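Local coordinates for protein papain-like protease (Human betacoronavirus 2c EMC/2012, PDB 4RNA) that is a coronavirus papain-like cysteine protease that probably cuts the viral polyprotein and removes ubiquitin and ISG15 from host proteins, at residues A[30-35]-A[56-61]. Sequence-based numbering, arbitrary orientation.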
loop_
_atom_site.group_PDB
_atom_site.type_symbol
_atom_site.label_atom_id
_atom_site.label_comp_id
_atom_site.label_asym_id
_atom_site.label_seq_id
_atom_site.Cartn_x
_atom_site.Cartn_y
_atom_site.Cartn_z
ATOM N N SER A 30 27.693 -3.634 8.922
ATOM C CA SER A 30 28.322 -2.919 10.049
ATOM C C SER A 30 28.985 -1.629 9.624
ATOM O O SER A 30 28.966 -0.645 10.373
ATOM C CB SER A 30 29.386 -3.761 10.750
ATOM O OG SER A 30 28.937 -5.096 10.818
ATOM N N GLN A 31 29.561 -1.618 8.421
ATOM C CA GLN A 31 30.279 -0.408 7.969
ATOM C C GLN A 31 29.396 0.663 7.365
ATOM O O GLN A 31 29.700 1.911 7.447
ATOM C CB GLN A 31 31.347 -0.857 6.955
ATOM C CG GLN A 31 32.426 -1.756 7.614
ATOM C CD GLN A 31 33.662 -1.865 6.749
ATOM O OE1 GLN A 31 34.403 -0.866 6.560
ATOM N NE2 GLN A 31 33.846 -3.007 6.151
ATOM N N LEU A 32 28.320 0.205 6.730
ATOM C CA LEU A 32 27.571 1.103 5.796
ATOM C C LEU A 32 26.054 0.926 5.914
ATOM O O LEU A 32 25.326 1.850 6.208
ATOM C CB LEU A 32 28.065 0.810 4.382
ATOM C CG LEU A 32 27.662 1.571 3.151
ATOM C CD1 LEU A 32 27.940 3.080 3.346
ATOM C CD2 LEU A 32 28.397 0.930 1.926
ATOM N N GLY A 33 25.555 -0.278 5.698
ATOM C CA GLY A 33 24.101 -0.471 5.820
ATOM C C GLY A 33 23.728 -1.593 4.891
ATOM O O GLY A 33 24.638 -2.336 4.482
ATOM N N CYS A 34 22.439 -1.693 4.554
ATOM C CA CYS A 34 21.912 -2.724 3.665
ATOM C C CYS A 34 22.290 -2.323 2.236
ATOM O O CYS A 34 21.918 -1.237 1.772
ATOM C CB CYS A 34 20.390 -2.800 3.767
ATOM S SG CYS A 34 19.753 -4.056 2.611
ATOM N N VAL A 35 23.014 -3.199 1.552
ATOM C CA VAL A 35 23.550 -2.820 0.222
ATOM C C VAL A 35 23.321 -3.930 -0.782
ATOM O O VAL A 35 23.474 -5.139 -0.478
ATOM C CB VAL A 35 25.087 -2.497 0.255
ATOM C CG1 VAL A 35 25.381 -1.134 0.858
ATOM C CG2 VAL A 35 25.822 -3.589 0.997
ATOM N N LEU A 56 27.732 0.603 -5.446
ATOM C CA LEU A 56 26.813 -0.149 -4.580
ATOM C C LEU A 56 25.501 0.561 -4.424
ATOM O O LEU A 56 25.450 1.812 -4.303
ATOM C CB LEU A 56 27.411 -0.398 -3.186
ATOM C CG LEU A 56 28.646 -1.278 -3.089
ATOM C CD1 LEU A 56 29.045 -1.270 -1.603
ATOM C CD2 LEU A 56 28.385 -2.718 -3.620
ATOM N N TYR A 57 24.432 -0.242 -4.392
ATOM C CA TYR A 57 23.089 0.320 -4.196
ATOM C C TYR A 57 22.711 0.297 -2.736
ATOM O O TYR A 57 22.539 -0.714 -2.180
ATOM C CB TYR A 57 22.066 -0.430 -5.062
ATOM C CG TYR A 57 21.998 0.247 -6.354
ATOM C CD1 TYR A 57 22.885 -0.083 -7.374
ATOM C CD2 TYR A 57 21.096 1.309 -6.540
ATOM C CE1 TYR A 57 22.859 0.620 -8.578
ATOM C CE2 TYR A 57 21.033 1.982 -7.749
ATOM C CZ TYR A 57 21.935 1.656 -8.735
ATOM O OH TYR A 57 21.838 2.359 -9.911
ATOM N N LEU A 58 22.637 1.435 -2.075
ATOM C CA LEU A 58 22.350 1.441 -0.617
ATOM C C LEU A 58 20.817 1.425 -0.370
ATOM O O LEU A 58 20.062 2.116 -1.078
ATOM C CB LEU A 58 22.953 2.698 0.047
ATOM C CG LEU A 58 22.805 2.816 1.587
ATOM C CD1 LEU A 58 23.513 1.683 2.413
ATOM C CD2 LEU A 58 23.396 4.157 1.975
ATOM N N ALA A 59 20.331 0.627 0.591
ATOM C CA ALA A 59 18.850 0.508 0.830
ATOM C C ALA A 59 18.448 1.196 2.165
ATOM O O ALA A 59 17.274 1.423 2.389
ATOM C CB ALA A 59 18.358 -0.948 0.792
ATOM N N ASP A 60 19.399 1.527 3.058
ATOM C CA ASP A 60 19.022 2.142 4.374
ATOM C C ASP A 60 20.229 2.770 4.940
ATOM O O ASP A 60 21.283 2.684 4.342
ATOM C CB ASP A 60 18.305 1.173 5.384
ATOM C CG ASP A 60 19.186 -0.062 5.793
ATOM O OD1 ASP A 60 20.454 0.035 5.752
ATOM O OD2 ASP A 60 18.595 -1.127 6.176
ATOM N N ASN A 61 20.063 3.547 6.012
ATOM C CA ASN A 61 21.144 4.400 6.478
ATOM C C ASN A 61 21.616 5.526 5.608
ATOM O O ASN A 61 22.818 5.743 5.578
ATOM C CB ASN A 61 22.395 3.587 6.734
ATOM C CG ASN A 61 22.344 2.998 8.029
ATOM O OD1 ASN A 61 22.352 1.770 8.131
ATOM N ND2 ASN A 61 22.132 3.837 9.048
HETATM O O HOH W 1 25.385 4.962 5.022
#
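The carboxylate of Asp60 lies against Cys34 in the N-terminal ubiquitin-like domain of the protease and is met by one N-H from above its plane: the backbone N of Cys34 donates to OD1 at 2.9 Å, tilted 36° out of that plane and almost straight at the hydrogen (172°). Cys34 CB touches both oxygens, OD2 at 3.4 Å and OD1 at 3.5 Å. A chi1 of 61° sets Asp60 CG between its own backbone N and carbonyl carbon, with the carboxylate against Cys34 N and CB. A second flat group, the Cys34 carbonyl, accepts from Ala59 N at 2.7 Å, the N-H arriving nearly in line with C=O, while Leu58 CD1 presses on the same oxygen.

In the mixed sheet here, strand 55-58 runs between strands 5-11 and 35-37. Val35 and Leu58 form an antiparallel non-hydrogen-bonded pair, and their side chains share one face, crossing obliquely with CG1 and CD1 3.7 Å apart. Leu32, just past helix 28-31, adds its CG to the same methyl of Leu58 and its CD2 to Leu56 CD1; Val10 of strand 5-11 touches both Leu32 and Leu58. Gly33 sits where a CB would run into Asp60 OD1, and at its backbone angles a CB would also collide with Leu32 O. Toward helix 81-92, Cys34 SG packs on Ala59 CB, and Cys34 also meets His83, while Tyr86 OH bonds to Leu58 O. Where Leu32 O faces Asn61, a water donates to Asn61 O at 2.7 Å and, weakly, to Leu32 O.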